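Local coordinates for protein Ves (Pseudomonas fluorescens, PDB 5FCC) that is of unsettled biochemical activity but belongs to the HutD family of cupins and probably takes part in controlling histidine utilisation, at residues Tyr66-Thr71 with Asp115-Tyr120; Glu153-Gly158 with Ser179-Cys184; Thr81-Glu86 with Asp101-Cys106; His126-Trp131 with Leu186-Gln191. One frame throughout, in Å; residues are numbered along the deposited sequence. Where two conformers were deposited one is given.

Contact 1 (Tyr66-Thr71 with Asp115-Tyr120). With NA (sodium ion), chain G; EDO (1,2-ethanediol), chain C.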
# COMPACT_ATOMS: atom_id res chain seq x y z
N TYR A 66 -0.72 17.19 6.48
CA TYR A 66 0.06 16.10 7.06
C TYR A 66 1.41 16.61 7.53
O TYR A 66 2.03 17.44 6.88
CB TYR A 66 0.28 14.96 6.06
CG TYR A 66 -1.00 14.17 5.88
CD1 TYR A 66 -2.00 14.64 5.04
CD2 TYR A 66 -1.22 13.00 6.59
CE1 TYR A 66 -3.19 13.97 4.90
CE2 TYR A 66 -2.41 12.30 6.45
CZ TYR A 66 -3.40 12.80 5.60
OH TYR A 66 -4.58 12.13 5.46
N GLN A 67 1.87 16.04 8.63
CA GLN A 67 3.19 16.31 9.18
C GLN A 67 4.12 15.16 8.82
O GLN A 67 3.76 13.99 8.98
CB GLN A 67 3.09 16.48 10.70
CG GLN A 67 4.45 16.65 11.39
CD GLN A 67 5.09 17.99 11.06
OE1 GLN A 67 4.43 19.01 11.14
NE2 GLN A 67 6.36 17.98 10.63
N ARG A 68 5.32 15.48 8.36
CA ARG A 68 6.27 14.44 8.00
C ARG A 68 7.49 14.46 8.91
O ARG A 68 7.93 15.52 9.38
CB ARG A 68 6.70 14.59 6.54
CG ARG A 68 5.50 14.62 5.59
CD ARG A 68 5.93 14.63 4.15
NE ARG A 68 6.69 13.43 3.81
CZ ARG A 68 7.18 13.17 2.60
NH1 ARG A 68 7.02 14.03 1.61
NH2 ARG A 68 7.86 12.04 2.37
N VAL A 69 8.03 13.28 9.16
CA VAL A 69 9.29 13.12 9.85
C VAL A 69 10.05 12.07 9.08
O VAL A 69 9.62 10.91 9.04
CB VAL A 69 9.13 12.71 11.31
CG1 VAL A 69 10.49 12.69 11.97
CG2 VAL A 69 8.19 13.68 12.03
N ILE A 70 11.15 12.45 8.47
CA ILE A 70 11.92 11.51 7.68
C ILE A 70 13.32 11.40 8.26
O ILE A 70 13.84 12.33 8.89
CB ILE A 70 11.96 11.92 6.20
CG1 ILE A 70 12.75 13.22 6.05
CG2 ILE A 70 10.53 12.12 5.72
CD1 ILE A 70 13.13 13.57 4.62
N THR A 71 13.91 10.24 8.04
CA THR A 71 15.19 9.91 8.61
C THR A 71 15.96 9.11 7.58
O THR A 71 15.47 8.09 7.10
CB THR A 71 15.05 9.07 9.87
OG1 THR A 71 14.19 9.72 10.82
CG2 THR A 71 16.42 8.84 10.46
N ASP A 115 15.20 6.54 3.08
CA ASP A 115 14.60 7.24 4.20
C ASP A 115 13.55 6.38 4.89
O ASP A 115 12.73 5.74 4.23
CB ASP A 115 13.95 8.53 3.73
CG ASP A 115 14.96 9.62 3.47
OD1 ASP A 115 16.15 9.39 3.77
OD2 ASP A 115 14.55 10.70 3.00
N PHE A 116 13.57 6.38 6.21
CA PHE A 116 12.40 5.96 6.96
C PHE A 116 11.45 7.14 7.07
O PHE A 116 11.84 8.19 7.60
CB PHE A 116 12.82 5.46 8.34
CG PHE A 116 11.67 5.11 9.20
CD1 PHE A 116 10.89 3.99 8.89
CD2 PHE A 116 11.35 5.89 10.31
CE1 PHE A 116 9.79 3.64 9.68
CE2 PHE A 116 10.27 5.55 11.12
CZ PHE A 116 9.47 4.41 10.78
N ASN A 117 10.23 6.98 6.56
CA ASN A 117 9.24 8.04 6.45
C ASN A 117 8.10 7.80 7.43
O ASN A 117 7.41 6.77 7.35
CB ASN A 117 8.63 8.13 5.04
CG ASN A 117 9.53 8.82 4.04
OD1 ASN A 117 10.68 9.14 4.32
ND2 ASN A 117 9.02 8.98 2.82
N LEU A 118 7.87 8.77 8.31
CA LEU A 118 6.63 8.87 9.06
C LEU A 118 5.86 10.03 8.49
O LEU A 118 6.43 11.10 8.24
CB LEU A 118 6.86 9.10 10.55
CG LEU A 118 5.62 9.57 11.31
CD1 LEU A 118 4.48 8.47 11.30
CD2 LEU A 118 6.00 9.99 12.71
N ILE A 119 4.56 9.84 8.29
CA ILE A 119 3.66 10.92 7.95
C ILE A 119 2.42 10.73 8.79
O ILE A 119 1.98 9.60 9.00
CB ILE A 119 3.34 10.94 6.43
CG1 ILE A 119 2.51 12.17 6.08
CG2 ILE A 119 2.63 9.64 5.97
CD1 ILE A 119 2.45 12.50 4.61
N TYR A 120 1.87 11.84 9.30
CA TYR A 120 0.60 11.71 10.00
C TYR A 120 -0.16 13.02 9.89
O TYR A 120 0.40 14.09 9.61
CB TYR A 120 0.78 11.31 11.47
CG TYR A 120 1.45 12.43 12.25
CD1 TYR A 120 2.83 12.59 12.22
CD2 TYR A 120 0.69 13.35 12.96
CE1 TYR A 120 3.44 13.64 12.89
CE2 TYR A 120 1.29 14.39 13.64
CZ TYR A 120 2.66 14.52 13.61
OH TYR A 120 3.23 15.57 14.29
NA NA G . -5.86 12.16 3.40
C1 EDO C . 11.15 11.12 0.34
O1 EDO C . 9.91 10.45 0.58
C2 EDO C . 11.71 11.61 1.68
O2 EDO C . 11.89 10.48 2.54
O HOH W 1 7.13 11.29 5.64
O HOH W 2 11.68 9.28 10.17
O HOH W 3 -4.36 13.45 1.94
O HOH W 4 -6.23 11.63 0.96
O HOH W 5 -4.17 10.32 3.26
O HOH W 6 -6.93 14.13 4.05
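Gln67 and Tyr120 begin an antiparallel pairing of strands 67-74 and 113-120, whose short segments run 166° apart. The backbone bonds come in reciprocal pairs at Gln67/Tyr120, Val69/Leu118 and Thr71/Phe116. Gln67 N to Tyr120 O is short, 2.6 Å, and nearly straight at 167°, while Val69 N reaches Leu118 O at 2.9 Å.

Ring and apolar packing differs between the faces. The Tyr120 ring has Gln67 CB over one face, a CH-pi contact 3.9 Å from the centroid; its chi1 of 67° sets CG between the backbone N and the carbonyl carbon and brings the ring across to Gln67. Tyr120 also packs on Leu189 of the second large sheet. On the opposite face, Ile119 reaches with CG1 to Tyr66 CB (3.6 Å) and with CD1 to Arg68 CG (3.8 Å), next to Phe45 and Phe63.

Water and bound groups meet several of the polar ends. One water accepts from Arg68 NE and donates to Leu118 O; another accepts from Thr71 OG1, which is also hydrogen-bonded to Trp131 NE1, and donates to Val69 O and Phe116 O. Arg68 NH2 gives a hydrogen bond to O1 of a 1,2-ethanediol (3.2 Å), probably a crystallisation additive. Tyr66 OH binds a sodium ion at 2.4 Å, together with four waters and Glu43 O.

The chemistry implies a two-sided sheet: one face packs against the neighbouring sheet, while the other sets the guanidinium of Arg68 near Asn117, with a diol between it and Asp115, in a polar recess consistent with the ligand pocket of a cupin barrel.

Contact 2 (Glu153-Gly158 with Ser179-Cys184)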
# COMPACT_ATOMS: atom_id res chain seq x y z
N GLU A 153 19.22 -7.23 15.11
CA GLU A 153 18.28 -7.75 16.09
C GLU A 153 17.80 -6.64 17.01
O GLU A 153 18.61 -6.04 17.72
CB GLU A 153 18.91 -8.88 16.90
CG GLU A 153 17.97 -9.45 17.94
CD GLU A 153 18.67 -10.46 18.84
OE1 GLU A 153 18.91 -11.60 18.37
OE2 GLU A 153 19.01 -10.10 19.99
N VAL A 154 16.51 -6.39 17.00
CA VAL A 154 15.88 -5.55 18.01
C VAL A 154 14.85 -6.40 18.74
O VAL A 154 13.90 -6.90 18.13
CB VAL A 154 15.24 -4.30 17.37
CG1 VAL A 154 14.34 -3.61 18.37
CG2 VAL A 154 16.34 -3.40 16.85
N LYS A 155 15.06 -6.58 20.04
CA LYS A 155 14.16 -7.36 20.87
C LYS A 155 13.12 -6.43 21.45
O LYS A 155 13.47 -5.42 22.07
CB LYS A 155 14.91 -8.07 22.01
CG LYS A 155 15.94 -9.09 21.55
CD LYS A 155 16.49 -9.91 22.72
CE LYS A 155 17.43 -9.09 23.62
NZ LYS A 155 18.87 -9.49 23.44
N VAL A 156 11.85 -6.74 21.23
CA VAL A 156 10.79 -5.96 21.85
C VAL A 156 9.56 -6.83 21.93
O VAL A 156 9.17 -7.44 20.93
CB VAL A 156 10.50 -4.66 21.05
CG1 VAL A 156 10.25 -4.97 19.57
CG2 VAL A 156 9.29 -3.93 21.63
N LEU A 157 8.95 -6.87 23.12
CA LEU A 157 7.70 -7.59 23.31
C LEU A 157 7.84 -9.04 22.85
O LEU A 157 7.02 -9.56 22.09
CB LEU A 157 6.55 -6.89 22.59
CG LEU A 157 6.12 -5.55 23.16
CD1 LEU A 157 5.48 -4.71 22.10
CD2 LEU A 157 5.16 -5.79 24.31
N GLY A 158 8.95 -9.66 23.24
CA GLY A 158 9.21 -11.04 22.88
C GLY A 158 9.42 -11.31 21.40
O GLY A 158 9.69 -12.47 21.04
N SER A 179 9.73 -2.78 26.72
CA SER A 179 11.18 -2.77 26.73
C SER A 179 11.68 -3.03 25.32
O SER A 179 11.09 -3.83 24.58
CB SER A 179 11.76 -3.82 27.66
OG SER A 179 11.51 -3.47 28.99
N VAL A 180 12.74 -2.36 24.95
CA VAL A 180 13.34 -2.51 23.63
C VAL A 180 14.84 -2.59 23.82
O VAL A 180 15.40 -1.95 24.70
CB VAL A 180 12.98 -1.33 22.70
CG1 VAL A 180 13.57 -1.54 21.34
CG2 VAL A 180 11.47 -1.18 22.62
N THR A 181 15.49 -3.38 22.97
CA THR A 181 16.93 -3.46 22.92
C THR A 181 17.36 -3.34 21.47
O THR A 181 16.77 -3.98 20.59
CB THR A 181 17.43 -4.77 23.54
OG1 THR A 181 16.91 -4.87 24.87
CG2 THR A 181 18.93 -4.80 23.60
N GLY A 182 18.36 -2.52 21.20
CA GLY A 182 18.93 -2.40 19.88
C GLY A 182 18.45 -1.14 19.16
O GLY A 182 17.52 -0.44 19.59
N ARG A 183 19.11 -0.87 18.03
CA ARG A 183 18.97 0.40 17.33
C ARG A 183 17.66 0.40 16.54
O ARG A 183 17.47 -0.43 15.64
CB ARG A 183 20.19 0.63 16.43
CG ARG A 183 20.41 2.08 15.88
CD ARG A 183 21.14 3.02 16.84
NE ARG A 183 21.50 4.36 16.33
CZ ARG A 183 20.93 5.52 16.70
NH1 ARG A 183 19.93 5.57 17.57
NH2 ARG A 183 21.37 6.67 16.18
N CYS A 184 16.76 1.32 16.87
CA CYS A 184 15.45 1.33 16.24
C CYS A 184 14.81 2.70 16.40
O CYS A 184 15.29 3.55 17.15
CB CYS A 184 14.52 0.28 16.85
SG CYS A 184 14.21 0.52 18.63
O HOH W 7 8.89 -5.52 25.86
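A short antiparallel pairing in the smaller sheet of the C-terminal half joins strand 154-156 to strand 176-181 through Lys155 and Thr181. The two backbone bonds are uneven: Thr181 N to Lys155 O is 3.0 Å at 148°, whereas Lys155 N to Thr181 O stretches to 3.2 Å and bends to 136°. Val180 divides its branches between two partners. Its CG1, anti to the backbone N, meets Val154 CG1 at 3.7 Å, and CG2 lies alongside Val156 CG2 at 3.6 Å. These valines lie on the inward face of the sheet, which in this cupin fold looks toward the larger sheet: Val156 continues onto Leu167, and Val154 onto Ser149. On the other face Lys155 NZ bends back to Glu153 OE2 in a 3.5 Å salt bridge within its own segment.

Where the strand ends, Gly182 turns the chain with a phi of 103°; a CB there would come within 2.7 Å of Glu153 O, so any side chain would clash. Past this turn Val154 CG2 presses on Arg183 O at 3.4 Å and also borders Cys184 CB. At the far end a water accepts from both Leu157 N and Ser179 N, bridging the backbones as the strands part.

Contact 3 (Thr81-Glu86 with Asp101-Cys106)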
# COMPACT_ATOMS: atom_id res chain seq x y z
N THR A 81 16.10 21.09 0.60
CA THR A 81 15.70 22.48 0.55
C THR A 81 14.22 22.52 0.86
O THR A 81 13.44 21.85 0.17
CB THR A 81 15.97 23.08 -0.83
OG1 THR A 81 17.32 22.80 -1.20
CG2 THR A 81 15.74 24.59 -0.79
N VAL A 82 13.85 23.26 1.88
CA VAL A 82 12.48 23.25 2.39
C VAL A 82 11.90 24.61 2.11
O VAL A 82 12.29 25.61 2.74
CB VAL A 82 12.42 22.90 3.89
CG1 VAL A 82 10.99 23.01 4.41
CG2 VAL A 82 12.94 21.49 4.12
N ASP A 83 10.94 24.65 1.20
CA ASP A 83 10.45 25.89 0.58
C ASP A 83 11.67 26.47 -0.15
O ASP A 83 12.43 25.71 -0.78
CB ASP A 83 9.78 26.76 1.63
CG ASP A 83 8.49 26.10 2.20
OD1 ASP A 83 7.79 25.38 1.45
OD2 ASP A 83 8.16 26.30 3.40
N GLY A 84 11.88 27.78 -0.12
CA GLY A 84 13.12 28.27 -0.68
C GLY A 84 14.22 28.43 0.34
O GLY A 84 15.31 28.93 0.01
N GLU A 85 13.98 27.99 1.58
CA GLU A 85 14.78 28.34 2.74
C GLU A 85 16.14 27.64 2.71
O GLU A 85 16.57 27.10 1.69
CB GLU A 85 14.02 28.03 4.03
CG GLU A 85 12.79 28.92 4.26
CD GLU A 85 13.14 30.39 4.57
OE1 GLU A 85 14.10 30.95 3.98
OE2 GLU A 85 12.43 31.00 5.40
N GLU A 86 16.84 27.66 3.84
CA GLU A 86 18.22 27.22 3.85
C GLU A 86 18.32 25.72 3.60
O GLU A 86 17.38 24.95 3.85
CB GLU A 86 18.91 27.60 5.16
CG GLU A 86 20.44 27.62 5.06
CD GLU A 86 21.14 27.97 6.38
OE1 GLU A 86 20.66 28.88 7.10
OE2 GLU A 86 22.17 27.31 6.68
N ASP A 101 2.71 20.31 3.47
CA ASP A 101 2.35 21.31 2.47
C ASP A 101 3.55 22.10 1.96
O ASP A 101 3.43 22.77 0.93
CB ASP A 101 1.27 22.27 3.02
CG ASP A 101 1.77 23.20 4.14
OD1 ASP A 101 3.00 23.39 4.34
OD2 ASP A 101 0.90 23.79 4.81
N SER A 102 4.70 22.02 2.64
CA SER A 102 5.89 22.72 2.19
C SER A 102 6.42 22.09 0.91
O SER A 102 6.41 20.87 0.76
CB SER A 102 6.98 22.69 3.27
OG SER A 102 6.53 23.26 4.48
N GLN A 103 6.88 22.94 -0.01
CA GLN A 103 7.59 22.41 -1.17
C GLN A 103 8.99 22.01 -0.72
O GLN A 103 9.71 22.78 -0.08
CB GLN A 103 7.65 23.44 -2.32
CG GLN A 103 8.59 24.62 -2.09
CD GLN A 103 9.02 25.34 -3.38
OE1 GLN A 103 9.49 24.71 -4.33
NE2 GLN A 103 8.89 26.67 -3.39
N VAL A 104 9.35 20.76 -0.99
CA VAL A 104 10.60 20.21 -0.51
C VAL A 104 11.27 19.50 -1.66
O VAL A 104 10.62 18.73 -2.38
CB VAL A 104 10.38 19.24 0.67
CG1 VAL A 104 11.71 18.64 1.11
CG2 VAL A 104 9.70 19.97 1.83
N SER A 105 12.55 19.75 -1.82
CA SER A 105 13.37 19.04 -2.79
C SER A 105 14.62 18.57 -2.07
O SER A 105 15.06 19.17 -1.09
CB SER A 105 13.73 19.92 -4.01
OG SER A 105 14.30 21.16 -3.58
N CYS A 106 15.16 17.47 -2.56
CA CYS A 106 16.37 16.90 -2.02
C CYS A 106 17.43 16.88 -3.10
O CYS A 106 17.14 16.65 -4.28
CB CYS A 106 16.15 15.50 -1.47
SG CYS A 106 15.98 14.25 -2.70
O HOH W 8 18.17 20.59 -1.72
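Asp83 meets Gln103 through two backbone nitrogens. Asp83 N donates to Gln103 O at 2.6 Å, lying nearly on the extension of the carbonyl bond, and in return Gln103 N reaches Asp83 OD1 at 3.0 Å, a weak bond bent to 129°. The CB of Asp83 leaves away from 101-106, but a chi1 of -65° swings the carboxylate back, so that OD1 also rests 3.3 Å from Ser102 CB. Gln103 CG closes over Asp83 CA at 3.5 Å.

Next to this pair the strands 78-82 and 104-108 align properly. Thr81 N to Ser105 O is 2.8 Å and almost straight at 173°, and Ser105 N answers to Thr81 O. On the side facing the other sheet, Val82 CG1 lies alongside Val104 CG2 at 4.2 Å, with Phe96 and Phe98 of strand 96-99 packed on these valines.

The turn positions Asp83. Residues Val82 to Glu85 form a type II' beta turn, closed by Glu85 N to Val82 O, with Asp83 in its second place at a positive phi. Further out, Gln87 on the returning strand binds Thr81 OG1, while Asp101 is held by a salt bridge to Arg99.

Replacing Asp83 by an alanine would probably leave Gln103 N without its carboxylate mate and uncover the flank of Ser102.

The chemistry implies that the short backbone bond from Asp83 to Gln103 carries the strand pairing one step past its last bridge, and that the carboxylate adds a weak second bond to it, joining the tip of the hairpin to the loop that leads into strand 104-108.

Contact 4 (His126-Trp131 with Leu186-Gln191)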
# COMPACT_ATOMS: atom_id res chain seq x y z
N HIS A 126 -2.25 12.23 17.50
CA HIS A 126 -1.06 12.57 18.25
C HIS A 126 0.06 11.64 17.83
O HIS A 126 -0.17 10.50 17.42
CB HIS A 126 -1.33 12.46 19.75
CG HIS A 126 -1.96 13.69 20.29
ND1 HIS A 126 -1.29 14.89 20.35
CD2 HIS A 126 -3.21 13.92 20.75
CE1 HIS A 126 -2.10 15.81 20.85
NE2 HIS A 126 -3.28 15.25 21.08
N ALA A 127 1.28 12.14 17.89
CA ALA A 127 2.40 11.41 17.33
C ALA A 127 3.63 11.66 18.17
O ALA A 127 3.79 12.72 18.79
CB ALA A 127 2.68 11.81 15.88
N ARG A 128 4.50 10.66 18.16
CA ARG A 128 5.78 10.75 18.83
C ARG A 128 6.73 9.91 18.01
O ARG A 128 6.34 8.86 17.50
CB ARG A 128 5.72 10.23 20.28
CG ARG A 128 6.94 10.60 21.11
CD ARG A 128 6.91 9.93 22.47
NE ARG A 128 8.03 10.35 23.30
CZ ARG A 128 9.26 9.85 23.23
NH1 ARG A 128 9.58 8.90 22.35
NH2 ARG A 128 10.19 10.33 24.05
N LEU A 129 7.96 10.36 17.91
CA LEU A 129 8.98 9.64 17.16
C LEU A 129 10.28 9.83 17.89
O LEU A 129 10.62 10.95 18.28
CB LEU A 129 9.10 10.17 15.71
CG LEU A 129 10.13 9.39 14.88
CD1 LEU A 129 9.66 9.33 13.45
CD2 LEU A 129 11.54 10.02 14.93
N GLN A 130 11.01 8.74 18.07
CA GLN A 130 12.30 8.84 18.74
C GLN A 130 13.19 7.70 18.30
O GLN A 130 12.82 6.53 18.45
CB GLN A 130 12.14 8.81 20.25
CG GLN A 130 13.50 8.86 20.92
CD GLN A 130 13.36 8.90 22.43
OE1 GLN A 130 12.28 8.71 22.98
NE2 GLN A 130 14.46 9.14 23.09
N TRP A 131 14.35 8.03 17.77
CA TRP A 131 15.36 7.02 17.53
C TRP A 131 16.08 6.72 18.82
O TRP A 131 16.46 7.63 19.57
CB TRP A 131 16.36 7.52 16.49
CG TRP A 131 15.77 7.56 15.14
CD1 TRP A 131 15.18 8.63 14.51
CD2 TRP A 131 15.71 6.48 14.25
NE1 TRP A 131 14.75 8.25 13.26
CE2 TRP A 131 15.06 6.93 13.08
CE3 TRP A 131 16.14 5.15 14.32
CZ2 TRP A 131 14.87 6.12 11.98
CZ3 TRP A 131 15.94 4.33 13.23
CH2 TRP A 131 15.32 4.82 12.07
N LEU A 186 11.23 4.41 17.63
CA LEU A 186 10.00 4.24 18.38
C LEU A 186 9.00 5.28 17.91
O LEU A 186 9.29 6.48 17.96
CB LEU A 186 10.23 4.43 19.88
CG LEU A 186 11.36 3.68 20.55
CD1 LEU A 186 11.47 4.06 22.00
CD2 LEU A 186 11.08 2.18 20.43
N ILE A 187 7.84 4.83 17.45
CA ILE A 187 6.78 5.72 16.99
C ILE A 187 5.53 5.38 17.78
O ILE A 187 5.20 4.20 18.00
CB ILE A 187 6.54 5.57 15.48
CG1 ILE A 187 7.83 5.90 14.72
CG2 ILE A 187 5.37 6.46 15.02
CD1 ILE A 187 7.70 5.98 13.27
N GLU A 188 4.84 6.41 18.25
CA GLU A 188 3.60 6.26 18.99
C GLU A 188 2.57 7.13 18.33
O GLU A 188 2.84 8.30 18.06
CB GLU A 188 3.75 6.61 20.45
CG GLU A 188 4.79 5.72 21.07
CD GLU A 188 5.10 6.07 22.47
OE1 GLU A 188 4.18 6.51 23.19
OE2 GLU A 188 6.29 5.93 22.82
N LEU A 189 1.39 6.57 18.08
CA LEU A 189 0.34 7.28 17.39
C LEU A 189 -0.97 7.02 18.11
O LEU A 189 -1.26 5.88 18.49
CB LEU A 189 0.25 6.87 15.93
CG LEU A 189 1.44 7.33 15.08
CD1 LEU A 189 1.62 6.42 13.90
CD2 LEU A 189 1.23 8.76 14.59
N THR A 190 -1.74 8.07 18.33
CA THR A 190 -3.02 7.96 19.01
C THR A 190 -4.04 8.84 18.31
O THR A 190 -3.78 10.02 18.08
CB THR A 190 -2.89 8.38 20.46
OG1 THR A 190 -2.00 7.49 21.13
CG2 THR A 190 -4.25 8.35 21.13
N GLN A 191 -5.20 8.27 18.00
CA GLN A 191 -6.26 9.04 17.36
C GLN A 191 -6.71 10.19 18.25
O GLN A 191 -6.83 10.05 19.47
CB GLN A 191 -7.47 8.15 17.02
CG GLN A 191 -7.20 7.10 15.97
CD GLN A 191 -8.46 6.36 15.52
OE1 GLN A 191 -9.35 6.95 14.91
NE2 GLN A 191 -8.53 5.06 15.84
O HOH W 9 8.12 7.29 20.46
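Gln130 OE1 is gripped by both terminal nitrogens of Arg128, at 2.8 Å from NH1 and 2.9 Å from NH2. The oxygen lies only 2° out of the guanidinium plane, but the amide is turned so that NH2 sits 43° above its carbonyl plane. Arg128, extended from CG to NE, runs alongside Glu188. No N-H points at Glu188 OE2, which stands 4.5 Å from Arg128 NH1, well off the guanidinium plane; a water accepts from NH1 and donates to OE2 instead. Glu188 OE1 has its own bond to Ser140.

Beneath these groups the backbones of strands 125-132 and 184-191 pair antiparallel, from His126 N to Thr190 O at 2.7 Å through to Leu186 N and Gln130 O, where the N-H...O angle is 174°.

The other face is apolar. Leu129 CD1 lies alongside Ile187 CD1 at 3.9 Å, and Ala127 CB meets Leu189 CD2 at 3.6 Å, all against Phe116, Leu118 or Tyr120 of strand 113-120. With an alanine in place of Ile187, the contacts of CG1 and CD1 are lost, and a gap would probably open between Leu129 and Phe116.

The chemistry implies that the border strand 125-132 and its inner neighbour 184-191 have a charged, hydrated outer face, where Gln130 fixes the guanidinium of Arg128 in place, and a greasy inner face that joins the two halves of the protein.

Contacts 1 and 4 form the core, their centres 5 and 10 Å from that of the chain, and meet face to face: Phe116 CE2 is 3.4 Å from Ile187 CD1, and Thr71 OG1 probably bonds Trp131 NE1 at 2.9 Å. Contacts 2 and 3, their centres about 34 Å apart, lie toward the periphery, about 17 and 19 Å from the chain's centre on opposite sides, with exposed residues in both, in the small sheets of the two cupin halves. The central pair has long runs of backbone bonds, the outlying pair short ones completed by a carboxylate in contact 3 and a bridging water in contact 2. Contact 3 is nested within contact 1 and contact 2 within contact 4, echoing the repeated fold.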